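Local coordinates for protein N(2),N(2)-dimethylguanosine tRNA methyltransferase (Pyrococcus horikoshii, PDB 2DUL) that probably dimethylates the exocyclic amino group of guanine 26 in tRNA, taking both methyl groups from S-adenosyl-L-methionine, at residues Asp120-Arg123 and Leu124-Glu127; Glu369-Ile372 and Glu373-Arg377; Tyr221-Asp224 and His225-Arg228; Asp82-Glu85 and Leu86-Asn90. All coordinates share one frame; numbering follows the deposited sequence.

Interaction 1 (Asp120-Arg123 and Leu124-Glu127)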
loop_
_atom_site.group_PDB
_atom_site.type_symbol
_atom_site.label_atom_id
_atom_site.label_comp_id
_atom_site.label_asym_id
_atom_site.label_seq_id
_atom_site.Cartn_x
_atom_site.Cartn_y
_atom_site.Cartn_z
ATOM N N ASP A 120 0.838 -22.929 -3.451
ATOM C CA ASP A 120 -0.182 -21.909 -3.248
ATOM C C ASP A 120 0.308 -21.057 -2.076
ATOM O O ASP A 120 0.753 -21.593 -1.057
ATOM C CB ASP A 120 -1.519 -22.584 -2.910
ATOM C CG ASP A 120 -2.597 -21.596 -2.480
ATOM O OD1 ASP A 120 -2.387 -20.368 -2.573
ATOM O OD2 ASP A 120 -3.670 -22.061 -2.052
ATOM N N ALA A 121 0.246 -19.739 -2.227
ATOM C CA ALA A 121 0.699 -18.832 -1.174
ATOM C C ALA A 121 0.019 -19.116 0.165
ATOM O O ALA A 121 0.656 -19.032 1.216
ATOM C CB ALA A 121 0.453 -17.388 -1.585
ATOM N N ASN A 122 -1.272 -19.442 0.131
ATOM C CA ASN A 122 -2.000 -19.741 1.361
ATOM C C ASN A 122 -1.448 -20.984 2.055
ATOM O O ASN A 122 -1.409 -21.051 3.286
ATOM C CB ASN A 122 -3.498 -19.938 1.087
ATOM C CG ASN A 122 -4.275 -18.628 1.095
ATOM O OD1 ASN A 122 -3.988 -17.725 1.885
ATOM N ND2 ASN A 122 -5.281 -18.527 0.226
ATOM N N ARG A 123 -1.019 -21.969 1.272
ATOM C CA ARG A 123 -0.473 -23.188 1.855
ATOM C C ARG A 123 0.888 -22.898 2.479
ATOM O O ARG A 123 1.170 -23.334 3.598
ATOM C CB ARG A 123 -0.356 -24.288 0.797
ATOM C CG ARG A 123 0.073 -25.641 1.355
ATOM C CD ARG A 123 -0.171 -26.744 0.333
ATOM N NE ARG A 123 0.294 -28.054 0.786
ATOM C CZ ARG A 123 1.569 -28.432 0.815
ATOM N NH1 ARG A 123 2.519 -27.597 0.418
ATOM N NH2 ARG A 123 1.896 -29.645 1.242
ATOM N N LEU A 124 1.727 -22.151 1.766
ATOM C CA LEU A 124 3.042 -21.809 2.304
ATOM C C LEU A 124 2.923 -20.991 3.597
ATOM O O LEU A 124 3.579 -21.298 4.594
ATOM C CB LEU A 124 3.866 -21.022 1.275
ATOM C CG LEU A 124 5.237 -20.535 1.764
ATOM C CD1 LEU A 124 6.074 -21.707 2.271
ATOM C CD2 LEU A 124 5.946 -19.827 0.631
ATOM N N MET A 125 2.084 -19.959 3.589
ATOM C CA MET A 125 1.923 -19.125 4.779
ATOM C C MET A 125 1.311 -19.885 5.957
ATOM O O MET A 125 1.623 -19.596 7.119
ATOM C CB MET A 125 1.099 -17.874 4.444
ATOM C CG MET A 125 1.829 -16.924 3.490
ATOM S SD MET A 125 1.010 -15.334 3.286
ATOM C CE MET A 125 -0.476 -15.821 2.343
ATOM N N ALA A 126 0.453 -20.861 5.665
ATOM C CA ALA A 126 -0.159 -21.669 6.720
ATOM C C ALA A 126 0.912 -22.548 7.365
ATOM O O ALA A 126 0.843 -22.864 8.559
ATOM C CB ALA A 126 -1.271 -22.538 6.145
ATOM N N GLU A 127 1.899 -22.949 6.568
ATOM C CA GLU A 127 2.993 -23.779 7.061
ATOM C C GLU A 127 3.967 -22.956 7.914
ATOM O O GLU A 127 4.588 -23.480 8.840
ATOM C CB GLU A 127 3.747 -24.416 5.885
ATOM C CG GLU A 127 2.867 -25.287 4.992
ATOM C CD GLU A 127 3.639 -25.984 3.880
ATOM O OE1 GLU A 127 4.371 -25.302 3.129
ATOM O OE2 GLU A 127 3.505 -27.221 3.752
#

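Interaction 2 (Glu369-Ile372 and Glu373-Arg377)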
loop_
_atom_site.group_PDB
_atom_site.type_symbol
_atom_site.label_atom_id
_atom_site.label_comp_id
_atom_site.label_asym_id
_atom_site.label_seq_id
_atom_site.Cartn_x
_atom_site.Cartn_y
_atom_site.Cartn_z
ATOM N N GLU A 369 -16.729 25.496 4.314
ATOM C CA GLU A 369 -17.192 26.831 3.953
ATOM C C GLU A 369 -16.056 27.820 3.750
ATOM O O GLU A 369 -16.139 28.694 2.887
ATOM C CB GLU A 369 -18.162 27.368 5.004
ATOM C CG GLU A 369 -19.452 26.569 5.139
ATOM C CD GLU A 369 -20.228 26.438 3.830
ATOM O OE1 GLU A 369 -20.128 27.334 2.961
ATOM O OE2 GLU A 369 -20.961 25.438 3.684
ATOM N N VAL A 370 -14.997 27.696 4.541
ATOM C CA VAL A 370 -13.857 28.594 4.386
ATOM C C VAL A 370 -13.156 28.269 3.067
ATOM O O VAL A 370 -12.700 29.164 2.362
ATOM C CB VAL A 370 -12.851 28.441 5.540
ATOM C CG1 VAL A 370 -11.564 29.189 5.214
ATOM C CG2 VAL A 370 -13.459 28.983 6.826
ATOM N N PHE A 371 -13.074 26.982 2.739
ATOM C CA PHE A 371 -12.436 26.566 1.494
ATOM C C PHE A 371 -13.180 27.155 0.297
ATOM O O PHE A 371 -12.567 27.712 -0.610
ATOM C CB PHE A 371 -12.428 25.036 1.375
ATOM C CG PHE A 371 -11.705 24.527 0.156
ATOM C CD1 PHE A 371 -10.315 24.449 0.137
ATOM C CD2 PHE A 371 -12.416 24.138 -0.980
ATOM C CE1 PHE A 371 -9.637 23.988 -0.995
ATOM C CE2 PHE A 371 -11.749 23.676 -2.122
ATOM C CZ PHE A 371 -10.359 23.600 -2.129
ATOM N N ILE A 372 -14.505 27.028 0.309
ATOM C CA ILE A 372 -15.344 27.529 -0.777
ATOM C C ILE A 372 -15.193 29.033 -0.970
ATOM O O ILE A 372 -15.082 29.520 -2.100
ATOM C CB ILE A 372 -16.836 27.205 -0.527
ATOM C CG1 ILE A 372 -17.032 25.690 -0.458
ATOM C CG2 ILE A 372 -17.698 27.804 -1.632
ATOM C CD1 ILE A 372 -16.514 24.946 -1.665
ATOM N N GLU A 373 -15.193 29.771 0.132
ATOM C CA GLU A 373 -15.049 31.215 0.052
ATOM C C GLU A 373 -13.680 31.554 -0.523
ATOM O O GLU A 373 -13.522 32.552 -1.218
ATOM C CB GLU A 373 -15.211 31.849 1.438
ATOM C CG GLU A 373 -15.186 33.375 1.419
ATOM C CD GLU A 373 -15.548 33.989 2.764
ATOM O OE1 GLU A 373 -14.777 33.808 3.732
ATOM O OE2 GLU A 373 -16.608 34.651 2.851
ATOM N N THR A 374 -12.694 30.709 -0.242
ATOM C CA THR A 374 -11.338 30.935 -0.732
ATOM C C THR A 374 -11.137 30.571 -2.205
ATOM O O THR A 374 -10.356 31.217 -2.899
ATOM C CB THR A 374 -10.315 30.141 0.095
ATOM O OG1 THR A 374 -10.440 30.492 1.478
ATOM C CG2 THR A 374 -8.900 30.443 -0.382
ATOM N N ILE A 375 -11.825 29.540 -2.687
ATOM C CA ILE A 375 -11.650 29.141 -4.085
ATOM C C ILE A 375 -12.473 29.980 -5.057
ATOM O O ILE A 375 -12.151 30.043 -6.244
ATOM C CB ILE A 375 -12.001 27.648 -4.314
ATOM C CG1 ILE A 375 -13.491 27.407 -4.062
ATOM C CG2 ILE A 375 -11.145 26.770 -3.415
ATOM C CD1 ILE A 375 -13.910 25.955 -4.247
ATOM N N LYS A 376 -13.530 30.615 -4.553
ATOM C CA LYS A 376 -14.394 31.455 -5.381
ATOM C C LYS A 376 -13.568 32.430 -6.205
ATOM O O LYS A 376 -12.955 33.343 -5.659
ATOM C CB LYS A 376 -15.371 32.244 -4.506
ATOM C CG LYS A 376 -16.569 31.454 -4.018
ATOM C CD LYS A 376 -17.598 31.262 -5.121
ATOM C CE LYS A 376 -18.193 32.595 -5.565
ATOM N NZ LYS A 376 -19.264 32.427 -6.589
ATOM N N ARG A 377 -13.555 32.237 -7.519
ATOM C CA ARG A 377 -12.795 33.115 -8.398
ATOM C C ARG A 377 -13.663 34.279 -8.861
ATOM O O ARG A 377 -13.388 35.421 -8.429
ATOM C CB ARG A 377 -12.274 32.330 -9.607
ATOM C CG ARG A 377 -11.380 33.133 -10.541
ATOM C CD ARG A 377 -10.626 32.227 -11.511
ATOM N NE ARG A 377 -11.519 31.465 -12.381
ATOM C CZ ARG A 377 -11.108 30.551 -13.255
ATOM N NH1 ARG A 377 -9.814 30.281 -13.377
ATOM N NH2 ARG A 377 -11.988 29.906 -14.010
#

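Interaction 3 (Tyr221-Asp224 and His225-Arg228)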
loop_
_atom_site.group_PDB
_atom_site.type_symbol
_atom_site.label_atom_id
_atom_site.label_comp_id
_atom_site.label_asym_id
_atom_site.label_seq_id
_atom_site.Cartn_x
_atom_site.Cartn_y
_atom_site.Cartn_z
ATOM N N TYR A 221 -0.731 4.464 0.185
ATOM C CA TYR A 221 -0.884 5.439 -0.876
ATOM C C TYR A 221 -1.525 4.855 -2.124
ATOM O O TYR A 221 -1.707 3.644 -2.239
ATOM C CB TYR A 221 0.494 6.021 -1.220
ATOM C CG TYR A 221 1.467 5.022 -1.814
ATOM C CD1 TYR A 221 1.511 4.800 -3.191
ATOM C CD2 TYR A 221 2.340 4.294 -1.004
ATOM C CE1 TYR A 221 2.398 3.880 -3.748
ATOM C CE2 TYR A 221 3.234 3.365 -1.552
ATOM C CZ TYR A 221 3.255 3.168 -2.928
ATOM O OH TYR A 221 4.128 2.260 -3.485
ATOM N N TYR A 222 -1.871 5.742 -3.050
ATOM C CA TYR A 222 -2.470 5.362 -4.320
ATOM C C TYR A 222 -1.510 5.802 -5.422
ATOM O O TYR A 222 -0.902 6.868 -5.328
ATOM C CB TYR A 222 -3.810 6.071 -4.520
ATOM C CG TYR A 222 -4.351 5.927 -5.922
ATOM C CD1 TYR A 222 -5.019 4.771 -6.316
ATOM C CD2 TYR A 222 -4.137 6.925 -6.874
ATOM C CE1 TYR A 222 -5.458 4.606 -7.625
ATOM C CE2 TYR A 222 -4.570 6.770 -8.188
ATOM C CZ TYR A 222 -5.228 5.608 -8.556
ATOM O OH TYR A 222 -5.647 5.438 -9.853
ATOM N N LYS A 223 -1.378 4.984 -6.460
ATOM C CA LYS A 223 -0.499 5.322 -7.572
ATOM C C LYS A 223 -0.845 4.536 -8.826
ATOM O O LYS A 223 -0.843 3.306 -8.824
ATOM C CB LYS A 223 0.964 5.056 -7.205
ATOM C CG LYS A 223 1.973 5.518 -8.258
ATOM C CD LYS A 223 2.033 7.037 -8.329
ATOM C CE LYS A 223 3.180 7.516 -9.212
ATOM N NZ LYS A 223 2.951 7.215 -10.650
ATOM N N ASP A 224 -1.146 5.267 -9.892
ATOM C CA ASP A 224 -1.463 4.677 -11.185
ATOM C C ASP A 224 -2.351 3.437 -11.110
ATOM O O ASP A 224 -1.960 2.348 -11.529
ATOM C CB ASP A 224 -0.170 4.336 -11.928
ATOM C CG ASP A 224 -0.378 4.193 -13.425
ATOM O OD1 ASP A 224 0.542 3.709 -14.116
ATOM O OD2 ASP A 224 -1.464 4.574 -13.911
ATOM N N HIS A 225 -3.543 3.616 -10.558
ATOM C CA HIS A 225 -4.528 2.553 -10.453
ATOM C C HIS A 225 -4.212 1.350 -9.574
ATOM O O HIS A 225 -4.713 0.251 -9.813
ATOM C CB HIS A 225 -4.912 2.093 -11.859
ATOM C CG HIS A 225 -5.457 3.194 -12.712
ATOM N ND1 HIS A 225 -6.561 3.937 -12.351
ATOM C CD2 HIS A 225 -5.034 3.702 -13.894
ATOM C CE1 HIS A 225 -6.793 4.855 -13.272
ATOM N NE2 HIS A 225 -5.881 4.733 -14.219
ATOM N N TYR A 226 -3.369 1.545 -8.567
ATOM C CA TYR A 226 -3.089 0.467 -7.637
ATOM C C TYR A 226 -3.011 1.061 -6.239
ATOM O O TYR A 226 -2.568 2.194 -6.058
ATOM C CB TYR A 226 -1.817 -0.314 -8.024
ATOM C CG TYR A 226 -0.475 0.311 -7.718
ATOM C CD1 TYR A 226 -0.017 0.429 -6.405
ATOM C CD2 TYR A 226 0.377 0.711 -8.751
ATOM C CE1 TYR A 226 1.260 0.921 -6.126
ATOM C CE2 TYR A 226 1.657 1.208 -8.486
ATOM C CZ TYR A 226 2.093 1.308 -7.170
ATOM O OH TYR A 226 3.364 1.780 -6.895
ATOM N N PHE A 227 -3.492 0.303 -5.265
ATOM C CA PHE A 227 -3.509 0.750 -3.880
ATOM C C PHE A 227 -2.469 -0.027 -3.092
ATOM O O PHE A 227 -2.360 -1.248 -3.229
ATOM C CB PHE A 227 -4.906 0.541 -3.300
ATOM C CG PHE A 227 -5.994 1.204 -4.102
ATOM C CD1 PHE A 227 -6.387 0.681 -5.334
ATOM C CD2 PHE A 227 -6.606 2.364 -3.642
ATOM C CE1 PHE A 227 -7.377 1.305 -6.096
ATOM C CE2 PHE A 227 -7.597 2.998 -4.393
ATOM C CZ PHE A 227 -7.984 2.467 -5.624
ATOM N N ARG A 228 -1.718 0.690 -2.263
ATOM C CA ARG A 228 -0.639 0.110 -1.471
ATOM C C ARG A 228 -0.784 0.432 0.015
ATOM O O ARG A 228 -1.058 1.572 0.388
ATOM C CB ARG A 228 0.699 0.678 -1.954
ATOM C CG ARG A 228 1.686 -0.313 -2.538
ATOM C CD ARG A 228 2.095 -1.386 -1.546
ATOM N NE ARG A 228 3.397 -1.957 -1.887
ATOM C CZ ARG A 228 3.797 -3.178 -1.542
ATOM N NH1 ARG A 228 2.991 -3.972 -0.848
ATOM N NH2 ARG A 228 5.009 -3.597 -1.876
HETATM O O HOH W 1 5.331 -0.099 -2.949
#

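Interaction 4 (Asp82-Glu85 and Leu86-Asn90)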
loop_
_atom_site.group_PDB
_atom_site.type_symbol
_atom_site.label_atom_id
_atom_site.label_comp_id
_atom_site.label_asym_id
_atom_site.label_seq_id
_atom_site.Cartn_x
_atom_site.Cartn_y
_atom_site.Cartn_z
ATOM N N ASP A 82 6.024 -22.958 -14.210
ATOM C CA ASP A 82 6.843 -22.134 -15.092
ATOM C C ASP A 82 7.511 -21.020 -14.298
ATOM O O ASP A 82 8.691 -20.729 -14.488
ATOM C CB ASP A 82 5.988 -21.519 -16.203
ATOM C CG ASP A 82 5.553 -22.538 -17.239
ATOM O OD1 ASP A 82 4.833 -22.150 -18.183
ATOM O OD2 ASP A 82 5.933 -23.721 -17.113
ATOM N N ALA A 83 6.746 -20.391 -13.412
ATOM C CA ALA A 83 7.284 -19.316 -12.593
ATOM C C ALA A 83 8.374 -19.871 -11.681
ATOM O O ALA A 83 9.447 -19.283 -11.551
ATOM C CB ALA A 83 6.174 -18.680 -11.765
ATOM N N TYR A 84 8.097 -21.016 -11.066
ATOM C CA TYR A 84 9.058 -21.654 -10.166
ATOM C C TYR A 84 10.386 -21.931 -10.879
ATOM O O TYR A 84 11.461 -21.637 -10.353
ATOM C CB TYR A 84 8.478 -22.963 -9.625
ATOM C CG TYR A 84 9.431 -23.734 -8.735
ATOM C CD1 TYR A 84 9.831 -23.225 -7.496
ATOM C CD2 TYR A 84 9.930 -24.974 -9.129
ATOM C CE1 TYR A 84 10.706 -23.939 -6.670
ATOM C CE2 TYR A 84 10.807 -25.698 -8.314
ATOM C CZ TYR A 84 11.190 -25.174 -7.084
ATOM O OH TYR A 84 12.038 -25.893 -6.266
ATOM N N GLU A 85 10.309 -22.500 -12.078
ATOM C CA GLU A 85 11.515 -22.797 -12.845
ATOM C C GLU A 85 12.295 -21.521 -13.156
ATOM O O GLU A 85 13.524 -21.496 -13.072
ATOM C CB GLU A 85 11.155 -23.502 -14.156
ATOM C CG GLU A 85 10.648 -24.927 -13.981
ATOM C CD GLU A 85 11.663 -25.828 -13.302
ATOM O OE1 GLU A 85 12.828 -25.873 -13.759
ATOM O OE2 GLU A 85 11.296 -26.496 -12.311
ATOM N N LEU A 86 11.576 -20.458 -13.505
ATOM C CA LEU A 86 12.212 -19.190 -13.835
ATOM C C LEU A 86 12.802 -18.524 -12.595
ATOM O O LEU A 86 13.839 -17.859 -12.667
ATOM C CB LEU A 86 11.204 -18.254 -14.504
ATOM C CG LEU A 86 11.768 -16.918 -14.994
ATOM C CD1 LEU A 86 12.983 -17.161 -15.877
ATOM C CD2 LEU A 86 10.688 -16.157 -15.754
ATOM N N MET A 87 12.138 -18.697 -11.457
ATOM C CA MET A 87 12.624 -18.122 -10.211
ATOM C C MET A 87 13.986 -18.723 -9.858
ATOM O O MET A 87 14.910 -18.003 -9.493
ATOM C CB MET A 87 11.604 -18.365 -9.091
ATOM C CG MET A 87 10.375 -17.459 -9.186
ATOM S SD MET A 87 8.933 -18.001 -8.220
ATOM C CE MET A 87 9.529 -17.824 -6.609
ATOM N N LYS A 88 14.113 -20.039 -9.981
ATOM C CA LYS A 88 15.381 -20.705 -9.683
ATOM C C LYS A 88 16.500 -20.181 -10.593
ATOM O O LYS A 88 17.619 -19.927 -10.147
ATOM C CB LYS A 88 15.244 -22.223 -9.854
ATOM C CG LYS A 88 14.365 -22.907 -8.811
ATOM C CD LYS A 88 14.376 -24.432 -8.974
ATOM C CE LYS A 88 13.779 -24.867 -10.310
ATOM N NZ LYS A 88 13.828 -26.351 -10.500
ATOM N N ARG A 89 16.189 -20.009 -11.875
ATOM C CA ARG A 89 17.176 -19.512 -12.826
ATOM C C ARG A 89 17.610 -18.087 -12.491
ATOM O O ARG A 89 18.805 -17.778 -12.466
ATOM C CB ARG A 89 16.605 -19.541 -14.246
ATOM C CG ARG A 89 16.131 -20.911 -14.692
ATOM C CD ARG A 89 15.792 -20.912 -16.175
ATOM N NE ARG A 89 16.931 -20.483 -16.981
ATOM C CZ ARG A 89 16.972 -20.543 -18.309
ATOM N NH1 ARG A 89 18.054 -20.129 -18.957
ATOM N NH2 ARG A 89 15.936 -21.021 -18.987
ATOM N N ASN A 90 16.642 -17.216 -12.230
ATOM C CA ASN A 90 16.970 -15.835 -11.922
ATOM C C ASN A 90 17.739 -15.676 -10.626
ATOM O O ASN A 90 18.603 -14.808 -10.521
ATOM C CB ASN A 90 15.705 -14.972 -11.913
ATOM C CG ASN A 90 15.138 -14.773 -13.305
ATOM O OD1 ASN A 90 15.884 -14.764 -14.286
ATOM N ND2 ASN A 90 13.823 -14.601 -13.401
#

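Interaction 1 (Asp120-Arg123 and Leu124-Glu127)
The guanidinium of R123 is met over one face by the carboxylate of E127, whose OE2 lies 3.3 Å above the guanidinium plane and toward its rim. The two planes stand 54° apart and no N-H points at the oxygen, so NH1 and OE2, 3.5 Å apart, form a salt bridge by charge alone. The stronger mate of R123 is D119, which holds NH1 in a second salt bridge. The chain of E127 rises back along the helix, CG lying against R123 O, one turn earlier.

Three residues before R123, D120 N-caps helix 121-127. Its OD1 accepts from N122 N at 3.1 Å, from well above the carboxylate plane. The amide of N122 is turned toward helix 144-153, with OD1 bonded to T149 and ND2 to E145 O. On the buried side, M125 bends at chi3 (-70°) and brings CE to 4.3 Å from A121 CB, while L124 faces strands 73-78 and 50-53.

D120 and A121 are predicted to bind S-adenosyl-L-methionine in this class I-like methyltransferase. The cap probably helps to fix the start of the helix where the cofactor is expected, whereas the R123-E127 pair, lacking a directed bond, probably contributes only diffuse electrostatic attraction.

Interaction 2 (Glu369-Ile372 and Glu373-Arg377)
Two first torsions bring F371 and I375 together on one flank of the helix. The ring of F371 swings out with CG opposite its backbone N (chi1 -176°), and I375 adopts chi1 65°, which places CG1 between backbone N and carbonyl carbon and leaves CG2 directed at the ring. I375 CG2 sits over one face, 3.6 Å from the ring centroid of F371 and 22° off the normal, in a CH-pi contact; its nearest ring atom is F371 CE2, at 3.4 Å. With chi2 extended, I375 CD1 lies near F371 CE2 and meets I372 CD1 at 3.8 Å, the isoleucines side by side. These contacts belong to helix 368-375, the last helix of the chain, which packs on helices 324-331 and 338-347. F371 touches T324 and I327 as well as I341, and its ring also meets that of Y322. Losing the ring to an alanine here would probably leave I375 CG2 without the face it rests on and open a gap toward both helices.

T374 is tied to the preceding turn by two bonds: T374 N donates to V370 O at 3.0 Å, and T374 OG1 to the same V370 O at 2.8 Å from the opposite face of the carbonyl plane. OG1 has a further partner in Q348 NE2. Two residues on, K376 N bonds to I372 O at 3.1 Å just as K376 departs from helical backbone angles.

Interaction 3 (Tyr221-Asp224 and His225-Arg228)
Y222 and F227 form the aromatic contact on one face of this hairpin. The edge of Y222 is directed at the face of F227 in a T-shaped pair, centroids 5.1 Å apart and planes at 61°, with Y222 CD1 above the F227 ring. The phenol of Y222 continues to the turn, where H225 N gives OH a weak bond of 2.9 Å.

On the other face, R228 CB lies over the ring of Y221, 3.8 Å from its centroid, and the hydroxyl of Y226 meets that ring at its edge, in plane. With chi1 at 77°, Y226 CG sits between its backbone N and carbonyl carbon, which brings the ring under K223 CB, 4.2 Å from the centroid. An alanine replacing Y226 would probably open a gap beneath K223 CB and leave the edge of Y221 without the hydroxyl it meets. A water joins Y221 OH (2.7 Å) to R228 NE (2.9 Å), accepting from NE in the guanidinium plane.

The backbone sets this arrangement. Y221 and R228 are an antiparallel hydrogen-bonded pair, Y222 and F227 a non-hydrogen-bonded one, and D224-H225, both with positive phi, form a type I' turn. Farther out, R228 NH1 forms a salt bridge with D136 and NH2 lies near R61, predicted to bind S-adenosyl-L-methionine, and D224 pairs with R31.

The hairpin of strands 213-223 and 226-235 ends the mixed sheet: helix 192-209 packs on Y222 and F227, helix 33-46 on Y221, K223, Y226 and R228, and helix 302-314 on Y221.

Interaction 4 (Asp82-Glu85 and Leu86-Asn90)
Y84 and K88 meet one turn apart on helix 81-94, which follows strand 73-78 in the Rossmann-like methyltransferase fold and packs against the central sheet. On the buried flank, the lysine's aliphatic chain crosses the tyrosine. CG rises over one face near the rim, and CD makes an off-centre CH-pi contact 4.2 Å from the ring centroid. A bend at chi3 (-64°) turns CE back to 3.7 Å from Y84 CE2. The phenol OH is fixed by E101 OE1, and the ring of Y84 also meets that of H118 and touches I116.

Next to it, A83 and M87 fill the side toward strands 73-78 and 113-118. M87 CG lies 3.1 Å from A83 O, and the side chain runs on to L76, I116 and D78. A83 itself abuts D78, predicted to bind S-adenosyl-L-methionine, so this flank of the helix borders the likely cofactor site.

The opposite character appears at D82 and R89, which are exposed, and at the partly exposed E85. D82 contributes little beyond its carbonyl, which accepts from L86 N. R89 lays CG against E85 O. Between the two regions stands the ammonium of K88, shared by two acidic residues: E101 OE2 forms one salt bridge and E85 the other. Within the latter, K88 NZ approaches E85 OE2 at 3.1 Å from 37° above the carboxylate plane, while E85 OE1, at 3.4 Å, takes a weak bond.

Along the chain the order is interaction 4, then 1, 3 and 2, without overlap. Interactions 4 and 1 belong to helices 81-94 and 121-127 of the Rossmann-like part; their centres are about 19 Å apart and they lie on the same side of the chain's centre, both touching strand 73-78. Interaction 3, with its centre about 7 Å from that of the chain, occupies the hairpin at the far end of the same mixed sheet. Interaction 1 holds predicted cofactor residues, 4 adjoins one and 3 lies beside R61, so all three are probably near the cofactor site. Interaction 2 stands apart on the final helix, about 53 Å from interaction 1 and about 57 Å from interaction 4, centre to centre.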